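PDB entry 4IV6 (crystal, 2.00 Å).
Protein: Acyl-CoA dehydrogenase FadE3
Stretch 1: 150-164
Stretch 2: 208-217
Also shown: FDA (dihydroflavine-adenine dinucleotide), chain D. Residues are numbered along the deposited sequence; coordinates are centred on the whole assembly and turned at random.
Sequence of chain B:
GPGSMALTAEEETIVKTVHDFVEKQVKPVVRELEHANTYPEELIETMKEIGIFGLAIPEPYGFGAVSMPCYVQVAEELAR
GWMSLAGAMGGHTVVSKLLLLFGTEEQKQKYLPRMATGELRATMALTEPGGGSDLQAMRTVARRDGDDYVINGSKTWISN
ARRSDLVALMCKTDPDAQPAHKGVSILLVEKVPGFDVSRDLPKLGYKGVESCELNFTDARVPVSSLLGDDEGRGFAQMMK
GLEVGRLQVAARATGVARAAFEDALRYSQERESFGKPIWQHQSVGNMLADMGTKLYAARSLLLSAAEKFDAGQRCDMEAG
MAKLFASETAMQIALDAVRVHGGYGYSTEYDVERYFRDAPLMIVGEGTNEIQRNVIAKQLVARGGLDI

Stretch 1 150-164: VINGSKTWISNARRS
Stretch 2 208-217: GVESCELNFT

The strands through Gly153 and Leu214 run antiparallel (175°, axes 4.5 Å apart), burying 1016 Å² in all. Paired backbone bonds fix the register: Gly153 N to Phe216 O 3.0 Å and Phe216 N to Gly153 O 2.9 Å; Lys155 N to Leu214 O and Leu214 N to Lys155 O, both 2.9 Å. A bulge then shifts the register by one, with Trp157 at phi/psi 59/34, and pairing resumes as Ile158 N to Cys212 O 2.9 Å and Cys212 N to Ile158 O 3.0 Å. Gly153 (146/-157) adopts angles at which a CB would jam against the preceding carbonyl.

Lys155, Ile158, Cys212, Leu214 and Phe216 share one face. Buried Leu214 (m, t) brings CD1 to 3.9 Å from Ile158 CG1 (m, m) and CD2 to 3.7 Å from Ala161 CB, apolar groups that leave no polar atom unmet. Lys155's end leads away, its NZ bonded elsewhere in the structure. Phe216 (m, chi2 -87°) sets CG 3.7 Å from Ile151 CG2. On the opposite face, Ser159 and Ser211, both m, hydrogen-bond OG to OG at 3.1 Å; flavin N5 also donates to Ser159 OG (2.9 Å).

A type II turn, 158-161, follows, with Asn160 N bonded to Glu210 O (2.8 Å). Glu210 folds back (p, m, chi3 7°), so OE2 accepts from Arg163 N (2.9 Å) and weakly from Arg162 N (3.0 Å), while OE1 salt-bridges Arg163 NH1 (3.0 Å).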

ATOM      1  N   VAL B 150       8.039  23.252  43.800  1.00 17.35           N
ATOM      2  CA  VAL B 150       8.702  24.211  42.962  1.00 16.97           C
ATOM      3  C   VAL B 150       8.993  23.551  41.629  1.00 15.97           C
ATOM      4  O   VAL B 150       9.768  22.594  41.556  1.00 16.20           O
ATOM      5  CB  VAL B 150      10.020  24.702  43.559  1.00 17.80           C
ATOM      6  CG1 VAL B 150      10.581  25.813  42.685  1.00 17.61           C
ATOM      7  CG2 VAL B 150       9.799  25.193  44.992  1.00 18.55           C
ATOM      8  N   ILE B 151       8.372  24.101  40.587  1.00 14.91           N
ATOM      9  CA  ILE B 151       8.448  23.555  39.233  1.00 14.18           C
ATOM     10  C   ILE B 151       9.422  24.346  38.362  1.00 13.80           C
ATOM     11  O   ILE B 151       9.323  25.591  38.247  1.00 13.03           O
ATOM     12  CB  ILE B 151       7.054  23.556  38.561  1.00 14.01           C
ATOM     13  CG1 ILE B 151       6.001  22.872  39.446  1.00 14.64           C
ATOM     14  CG2 ILE B 151       7.089  22.869  37.214  1.00 13.78           C
ATOM     15  CD1 ILE B 151       4.571  23.045  38.952  1.00 14.57           C
ATOM     16  N   ASN B 152      10.331  23.589  37.718  1.00 13.74           N
ATOM     17  CA  ASN B 152      11.240  24.107  36.725  1.00 13.76           C
ATOM     18  C   ASN B 152      11.296  23.226  35.497  1.00 13.52           C
ATOM     19  O   ASN B 152      11.380  22.002  35.606  1.00 13.57           O
ATOM     20  CB  ASN B 152      12.649  24.183  37.326  1.00 14.45           C
ATOM     21  CG  ASN B 152      12.788  25.323  38.297  1.00 14.68           C
ATOM     22  OD1 ASN B 152      12.813  26.473  37.883  1.00 14.56           O
ATOM     23  ND2 ASN B 152      12.864  25.017  39.604  1.00 14.84           N
ATOM     24  N   GLY B 153      11.298  23.824  34.316  1.00 13.42           N
ATOM     25  CA  GLY B 153      11.443  23.064  33.113  1.00 13.32           C
ATOM     26  C   GLY B 153      10.666  23.637  31.946  1.00 13.88           C
ATOM     27  O   GLY B 153      10.361  24.842  31.910  1.00 14.45           O
ATOM     28  N   SER B 154      10.370  22.790  30.970  1.00 13.64           N
ATOM     29  CA  SER B 154       9.612  23.241  29.793  1.00 13.90           C
ATOM     30  C   SER B 154       8.826  22.102  29.157  1.00 13.43           C
ATOM     31  O   SER B 154       9.223  20.942  29.252  1.00 13.40           O
ATOM     32  CB  SER B 154      10.504  23.890  28.746  1.00 14.38           C
ATOM     33  OG  SER B 154      11.409  22.925  28.226  1.00 15.24           O
ATOM     34  N   LYS B 155       7.719  22.475  28.522  1.00 13.08           N
ATOM     35  CA  LYS B 155       6.891  21.570  27.707  1.00 12.88           C
ATOM     36  C   LYS B 155       6.674  22.259  26.368  1.00 13.06           C
ATOM     37  O   LYS B 155       6.837  23.463  26.251  1.00 13.46           O
ATOM     38  CB  LYS B 155       5.545  21.313  28.373  1.00 12.48           C
ATOM     39  CG  LYS B 155       5.584  20.630  29.739  1.00 12.07           C
ATOM     40  CD  LYS B 155       6.207  19.245  29.691  1.00 11.84           C
ATOM     41  CE  LYS B 155       5.995  18.480  30.982  1.00 11.86           C
ATOM     42  NZ  LYS B 155       6.732  17.197  30.959  1.00 12.04           N
ATOM     43  N   THR B 156       6.320  21.505  25.344  1.00 13.12           N
ATOM     44  CA  THR B 156       5.950  22.126  24.098  1.00 13.53           C
ATOM     45  C   THR B 156       4.881  21.329  23.374  1.00 13.89           C
ATOM     46  O   THR B 156       4.562  20.198  23.763  1.00 13.47           O
ATOM     47  CB  THR B 156       7.154  22.364  23.203  1.00 14.11           C
ATOM     48  OG1 THR B 156       6.816  23.330  22.201  1.00 14.71           O
ATOM     49  CG2 THR B 156       7.635  21.061  22.545  1.00 13.84           C
ATOM     50  N   TRP B 157       4.323  21.958  22.345  1.00 14.70           N
ATOM     51  CA  TRP B 157       3.155  21.465  21.611  1.00 15.29           C
ATOM     52  C   TRP B 157       1.947  21.272  22.504  1.00 15.32           C
ATOM     53  O   TRP B 157       1.133  20.379  22.259  1.00 16.03           O
ATOM     54  CB  TRP B 157       3.464  20.134  20.871  1.00 15.54           C
ATOM     55  CG  TRP B 157       4.348  20.272  19.708  1.00 16.17           C
ATOM     56  CD1 TRP B 157       5.572  19.670  19.524  1.00 16.30           C
ATOM     57  CD2 TRP B 157       4.093  21.031  18.520  1.00 17.31           C
ATOM     58  NE1 TRP B 157       6.097  20.032  18.310  1.00 16.82           N
ATOM     59  CE2 TRP B 157       5.203  20.857  17.668  1.00 17.85           C
ATOM     60  CE3 TRP B 157       3.043  21.850  18.098  1.00 18.32           C
ATOM     61  CZ2 TRP B 157       5.295  21.497  16.432  1.00 18.76           C
ATOM     62  CZ3 TRP B 157       3.121  22.475  16.861  1.00 19.19           C
ATOM     63  CH2 TRP B 157       4.236  22.291  16.041  1.00 19.57           C
ATOM     64  N   ILE B 158       1.776  22.115  23.513  1.00 14.89           N
ATOM     65  CA  ILE B 158       0.661  21.916  24.423  1.00 14.78           C
ATOM     66  C   ILE B 158      -0.582  22.620  23.892  1.00 15.91           C
ATOM     67  O   ILE B 158      -0.648  23.848  23.846  1.00 15.98           O
ATOM     68  CB  ILE B 158       1.004  22.344  25.863  1.00 14.16           C
ATOM     69  CG1 ILE B 158       2.265  21.597  26.359  1.00 13.27           C
ATOM     70  CG2 ILE B 158      -0.198  22.111  26.792  1.00 14.43           C
ATOM     71  CD1 ILE B 158       2.255  20.091  26.082  1.00 13.21           C
ATOM     72  N   SER B 159      -1.558  21.820  23.464  1.00 13.97           N
ATOM     73  CA  SER B 159      -2.769  22.355  22.863  1.00 14.95           C
ATOM     74  C   SER B 159      -3.653  23.058  23.892  1.00 14.88           C
ATOM     75  O   SER B 159      -3.764  22.641  25.044  1.00 14.40           O
ATOM     76  CB  SER B 159      -3.560  21.244  22.180  1.00 15.54           C
ATOM     77  OG  SER B 159      -2.789  20.694  21.109  1.00 16.60           O
ATOM     78  N   ASN B 160      -4.293  24.125  23.437  1.00 15.79           N
ATOM     79  CA  ASN B 160      -5.189  24.919  24.253  1.00 16.35           C
ATOM     80  C   ASN B 160      -4.549  25.456  25.540  1.00 16.32           C
ATOM     81  O   ASN B 160      -5.251  25.755  26.506  1.00 16.51           O
ATOM     82  CB  ASN B 160      -6.432  24.122  24.604  1.00 16.54           C
ATOM     83  CG  ASN B 160      -7.054  23.438  23.415  1.00 16.96           C
ATOM     84  OD1 ASN B 160      -7.724  24.060  22.604  1.00 17.18           O
ATOM     85  ND2 ASN B 160      -6.900  22.137  23.356  1.00 16.83           N
ATOM     86  N   ALA B 161      -3.225  25.608  25.557  1.00 17.05           N
ATOM     87  CA  ALA B 161      -2.523  26.061  26.753  1.00 17.05           C
ATOM     88  C   ALA B 161      -2.872  27.462  27.224  1.00 17.63           C
ATOM     89  O   ALA B 161      -2.777  27.743  28.425  1.00 17.39           O
ATOM     90  CB  ALA B 161      -1.018  25.948  26.554  1.00 17.39           C
ATOM     91  N   ARG B 162      -3.243  28.345  26.312  1.00 19.08           N
ATOM     92  CA  ARG B 162      -3.562  29.736  26.646  1.00 21.88           C
ATOM     93  C   ARG B 162      -4.990  29.834  27.214  1.00 21.73           C
ATOM     94  O   ARG B 162      -5.235  30.480  28.227  1.00 20.84           O
ATOM     95  CB  ARG B 162      -3.421  30.617  25.394  1.00 25.60           C
ATOM     96  CG  ARG B 162      -3.324  32.112  25.649  1.00 31.04           C
ATOM     97  CD  ARG B 162      -2.965  32.947  24.406  1.00 34.40           C
ATOM     98  NE  ARG B 162      -1.758  32.478  23.681  1.00 35.09           N
ATOM     99  CZ  ARG B 162      -0.498  32.651  24.082  1.00 36.74           C
ATOM    100  NH1 ARG B 162      -0.199  33.265  25.233  1.00 38.34           N
ATOM    101  NH2 ARG B 162       0.494  32.200  23.330  1.00 36.82           N
ATOM    102  N   ARG B 163      -5.919  29.153  26.564  1.00 21.76           N
ATOM    103  CA  ARG B 163      -7.334  29.191  26.953  1.00 22.27           C
ATOM    104  C   ARG B 163      -7.624  28.289  28.169  1.00 20.77           C
ATOM    105  O   ARG B 163      -8.660  28.443  28.789  1.00 20.70           O
ATOM    106  CB  ARG B 163      -8.232  28.734  25.794  1.00 23.97           C
ATOM    107  CG  ARG B 163      -8.185  29.501  24.454  1.00 26.71           C
ATOM    108  CD  ARG B 163      -7.932  30.956  24.629  1.00 27.99           C
ATOM    109  NE  ARG B 163      -8.097  31.853  23.476  1.00 30.41           N
ATOM    110  CZ  ARG B 163      -7.351  31.954  22.362  1.00 31.22           C
ATOM    111  NH1 ARG B 163      -6.391  31.073  22.003  1.00 29.61           N
ATOM    112  NH2 ARG B 163      -7.643  32.962  21.538  1.00 31.97           N
ATOM    113  N   SER B 164      -6.732  27.336  28.484  1.00 18.93           N
ATOM    114  CA  SER B 164      -6.924  26.424  29.603  1.00 18.90           C
ATOM    115  C   SER B 164      -6.251  26.945  30.870  1.00 19.92           C
ATOM    116  O   SER B 164      -5.031  27.141  30.896  1.00 20.60           O
ATOM    117  CB  SER B 164      -6.360  25.037  29.299  1.00 18.29           C
ATOM    118  OG  SER B 164      -7.023  24.453  28.202  1.00 18.90           O
ATOM    119  N   GLY B 208      -6.726  27.670  14.367  1.00 23.39           N
ATOM    120  CA  GLY B 208      -7.735  28.214  15.307  1.00 26.22           C
ATOM    121  C   GLY B 208      -7.416  27.918  16.769  1.00 26.87           C
ATOM    122  O   GLY B 208      -7.414  28.838  17.601  1.00 30.07           O
ATOM    123  N   VAL B 209      -7.157  26.643  17.068  1.00 26.15           N
ATOM    124  CA  VAL B 209      -6.629  26.184  18.374  1.00 25.38           C
ATOM    125  C   VAL B 209      -5.124  26.400  18.500  1.00 22.76           C
ATOM    126  O   VAL B 209      -4.358  25.981  17.633  1.00 21.56           O
ATOM    127  CB  VAL B 209      -6.908  24.674  18.569  1.00 25.88           C
ATOM    128  CG1 VAL B 209      -6.095  24.074  19.724  1.00 25.37           C
ATOM    129  CG2 VAL B 209      -8.396  24.473  18.807  1.00 28.00           C
ATOM    130  N   GLU B 210      -4.706  27.029  19.598  1.00 22.01           N
ATOM    131  CA  GLU B 210      -3.292  27.290  19.843  1.00 20.41           C
ATOM    132  C   GLU B 210      -2.605  26.040  20.398  1.00 18.76           C
ATOM    133  O   GLU B 210      -3.223  25.287  21.124  1.00 18.27           O
ATOM    134  CB  GLU B 210      -3.110  28.499  20.768  1.00 21.75           C
ATOM    135  CG  GLU B 210      -3.331  28.282  22.273  1.00 21.71           C
ATOM    136  CD  GLU B 210      -4.787  28.175  22.723  1.00 22.34           C
ATOM    137  OE1 GLU B 210      -5.708  28.135  21.870  1.00 24.20           O
ATOM    138  OE2 GLU B 210      -5.018  28.136  23.953  1.00 21.68           O
ATOM    139  N   SER B 211      -1.356  25.810  19.989  1.00 17.87           N
ATOM    140  CA  SER B 211      -0.447  24.882  20.645  1.00 18.49           C
ATOM    141  C   SER B 211       0.792  25.649  21.020  1.00 17.67           C
ATOM    142  O   SER B 211       1.324  26.394  20.191  1.00 17.80           O
ATOM    143  CB  SER B 211      -0.097  23.712  19.738  1.00 19.47           C
ATOM    144  OG  SER B 211      -1.286  22.934  19.536  1.00 22.57           O
ATOM    145  N   CYS B 212       1.238  25.477  22.256  1.00 16.86           N
ATOM    146  CA  CYS B 212       2.233  26.362  22.846  1.00 17.51           C
ATOM    147  C   CYS B 212       3.430  25.702  23.511  1.00 16.69           C
ATOM    148  O   CYS B 212       3.353  24.560  24.000  1.00 16.06           O
ATOM    149  CB  CYS B 212       1.542  27.218  23.904  1.00 17.99           C
ATOM    150  SG  CYS B 212       0.112  28.151  23.297  1.00 20.03           S
ATOM    151  N   GLU B 213       4.517  26.456  23.547  1.00 16.58           N
ATOM    152  CA  GLU B 213       5.613  26.183  24.447  1.00 17.94           C
ATOM    153  C   GLU B 213       5.335  26.774  25.827  1.00 16.27           C
ATOM    154  O   GLU B 213       4.886  27.911  25.938  1.00 16.28           O
ATOM    155  CB  GLU B 213       6.932  26.725  23.919  1.00 20.67           C
ATOM    156  CG  GLU B 213       8.131  26.233  24.721  1.00 23.68           C
ATOM    157  CD  GLU B 213       9.446  26.788  24.181  1.00 28.08           C
ATOM    158  OE1 GLU B 213      10.125  27.600  24.847  1.00 28.48           O
ATOM    159  OE2 GLU B 213       9.748  26.448  23.032  1.00 31.94           O
ATOM    160  N   LEU B 214       5.580  25.964  26.844  1.00 14.67           N
ATOM    161  CA  LEU B 214       5.461  26.333  28.240  1.00 14.64           C
ATOM    162  C   LEU B 214       6.833  26.341  28.917  1.00 14.83           C
ATOM    163  O   LEU B 214       7.603  25.391  28.783  1.00 14.32           O
ATOM    164  CB  LEU B 214       4.622  25.334  29.006  1.00 14.15           C
ATOM    165  CG  LEU B 214       3.305  24.837  28.416  1.00 13.75           C
ATOM    166  CD1 LEU B 214       2.626  23.941  29.440  1.00 13.63           C
ATOM    167  CD2 LEU B 214       2.402  25.978  27.996  1.00 14.24           C
ATOM    168  N   ASN B 215       7.088  27.368  29.718  1.00 14.93           N
ATOM    169  CA  ASN B 215       8.325  27.479  30.475  1.00 15.08           C
ATOM    170  C   ASN B 215       8.020  27.751  31.931  1.00 15.06           C
ATOM    171  O   ASN B 215       7.300  28.686  32.223  1.00 15.17           O
ATOM    172  CB  ASN B 215       9.183  28.582  29.860  1.00 15.96           C
ATOM    173  CG  ASN B 215       9.876  28.103  28.619  1.00 16.75           C
ATOM    174  OD1 ASN B 215      10.860  27.367  28.708  1.00 18.02           O
ATOM    175  ND2 ASN B 215       9.387  28.495  27.463  1.00 16.91           N
ATOM    176  N   PHE B 216       8.535  26.895  32.815  1.00 14.48           N
ATOM    177  CA  PHE B 216       8.373  27.010  34.251  1.00 14.50           C
ATOM    178  C   PHE B 216       9.694  27.446  34.884  1.00 15.08           C
ATOM    179  O   PHE B 216      10.740  26.775  34.724  1.00 15.01           O
ATOM    180  CB  PHE B 216       7.971  25.670  34.827  1.00 14.26           C
ATOM    181  CG  PHE B 216       6.687  25.154  34.288  1.00 13.79           C
ATOM    182  CD1 PHE B 216       5.485  25.516  34.884  1.00 14.33           C
ATOM    183  CD2 PHE B 216       6.666  24.361  33.183  1.00 13.95           C
ATOM    184  CE1 PHE B 216       4.278  25.043  34.405  1.00 14.38           C
ATOM    185  CE2 PHE B 216       5.467  23.894  32.665  1.00 13.69           C
ATOM    186  CZ  PHE B 216       4.276  24.243  33.278  1.00 13.90           C
ATOM    187  N   THR B 217       9.648  28.592  35.554  1.00 15.11           N
ATOM    188  CA  THR B 217      10.777  29.133  36.304  1.00 15.61           C
ATOM    189  C   THR B 217      10.365  29.328  37.737  1.00 15.64           C
ATOM    190  O   THR B 217       9.572  30.198  38.032  1.00 15.16           O
ATOM    191  CB  THR B 217      11.181  30.484  35.714  1.00 16.40           C
ATOM    192  OG1 THR B 217      11.359  30.338  34.296  1.00 17.12           O
ATOM    193  CG2 THR B 217      12.454  30.983  36.341  1.00 17.60           C
TER
HETATM  194  PA  FDA D 401       9.964  11.984  18.705  1.00 14.23           P
HETATM  195  O1A FDA D 401       9.677  11.197  19.959  1.00 15.33           O
HETATM  196  O2A FDA D 401      11.155  12.899  18.635  1.00 14.80           O
HETATM  197  O5B FDA D 401      10.023  10.948  17.486  1.00 14.37           O
HETATM  198  C5B FDA D 401      10.477  11.315  16.162  1.00 13.47           C
HETATM  199  C4B FDA D 401      10.315  10.103  15.227  1.00 13.23           C
HETATM  200  O4B FDA D 401      10.970   8.937  15.762  1.00 12.66           O
HETATM  201  C3B FDA D 401       8.868   9.692  15.065  1.00 12.76           C
HETATM  202  O3B FDA D 401       8.696   9.067  13.775  1.00 12.39           O
HETATM  203  C2B FDA D 401       8.691   8.699  16.194  1.00 12.90           C
HETATM  204  O2B FDA D 401       7.612   7.786  16.018  1.00 12.76           O
HETATM  205  C1B FDA D 401      10.002   7.956  16.099  1.00 12.61           C
HETATM  206  N9A FDA D 401      10.382   7.258  17.357  1.00 13.42           N
HETATM  207  C8A FDA D 401      10.790   7.858  18.497  1.00 12.79           C
HETATM  208  N7A FDA D 401      11.100   6.932  19.426  1.00 13.20           N
HETATM  209  C5A FDA D 401      10.872   5.721  18.864  1.00 13.13           C
HETATM  210  C6A FDA D 401      10.982   4.332  19.278  1.00 13.43           C
HETATM  211  N6A FDA D 401      11.406   4.049  20.511  1.00 14.22           N
HETATM  212  N1A FDA D 401      10.651   3.340  18.422  1.00 13.64           N
HETATM  213  C2A FDA D 401      10.256   3.623  17.170  1.00 13.53           C
HETATM  214  N3A FDA D 401      10.120   4.887  16.708  1.00 12.71           N
HETATM  215  C4A FDA D 401      10.427   5.939  17.494  1.00 12.82           C
HETATM  216  N1  FDA D 401       1.597  16.855  23.546  1.00 15.09           N
HETATM  217  C2  FDA D 401       1.079  17.128  24.740  1.00 14.85           C
HETATM  218  O2  FDA D 401       1.675  16.733  25.760  1.00 14.29           O
HETATM  219  N3  FDA D 401      -0.068  17.815  24.881  1.00 15.31           N
HETATM  220  C4  FDA D 401      -0.778  18.299  23.861  1.00 15.19           C
HETATM  221  O4  FDA D 401      -1.832  18.964  24.052  1.00 14.92           O
HETATM  222  C4X FDA D 401      -0.284  18.014  22.499  1.00 14.68           C
HETATM  223  N5  FDA D 401      -0.892  18.470  21.383  1.00 14.90           N
HETATM  224  C5X FDA D 401      -0.188  18.554  20.226  1.00 13.83           C
HETATM  225  C6  FDA D 401      -0.606  19.382  19.178  1.00 13.99           C
HETATM  226  C7  FDA D 401       0.093  19.444  17.973  1.00 14.41           C
HETATM  227  C7M FDA D 401      -0.350  20.367  16.867  1.00 14.88           C
HETATM  228  C8  FDA D 401       1.237  18.641  17.791  1.00 14.87           C
HETATM  229  C8M FDA D 401       2.058  18.630  16.522  1.00 15.57           C
HETATM  230  C9  FDA D 401       1.656  17.827  18.832  1.00 14.53           C
HETATM  231  C9A FDA D 401       0.969  17.787  20.056  1.00 14.02           C
HETATM  232  N10 FDA D 401       1.452  16.972  21.100  1.00 14.95           N
HETATM  233  C10 FDA D 401       0.991  17.270  22.402  1.00 14.81           C
HETATM  234  C1' FDA D 401       2.839  16.505  20.992  1.00 15.16           C
HETATM  235  C2' FDA D 401       2.800  15.099  20.432  1.00 17.03           C
HETATM  236  O2' FDA D 401       2.213  14.188  21.362  1.00 16.09           O
HETATM  237  C3' FDA D 401       4.228  14.684  20.077  1.00 18.50           C
HETATM  238  O3' FDA D 401       4.585  15.343  18.866  1.00 21.52           O
HETATM  239  C4' FDA D 401       4.392  13.194  19.889  1.00 19.76           C
HETATM  240  O4' FDA D 401       4.487  12.646  21.214  1.00 21.66           O
HETATM  241  C5' FDA D 401       5.698  12.848  19.151  1.00 19.48           C
HETATM  242  O5' FDA D 401       6.762  13.522  19.784  1.00 18.68           O
HETATM  243  P   FDA D 401       8.068  14.064  19.071  1.00 18.24           P
HETATM  244  O1P FDA D 401       8.946  14.482  20.233  1.00 17.93           O
HETATM  245  O2P FDA D 401       7.689  15.078  18.047  1.00 21.26           O
HETATM  246  O3P FDA D 401       8.614  12.749  18.312  1.00 16.43           O
HETATM  247  O   HOH W   1       8.978  24.440  21.194  1.00 26.48           O
HETATM  248  O   HOH W   2      -8.047  26.577  22.544  1.00 31.36           O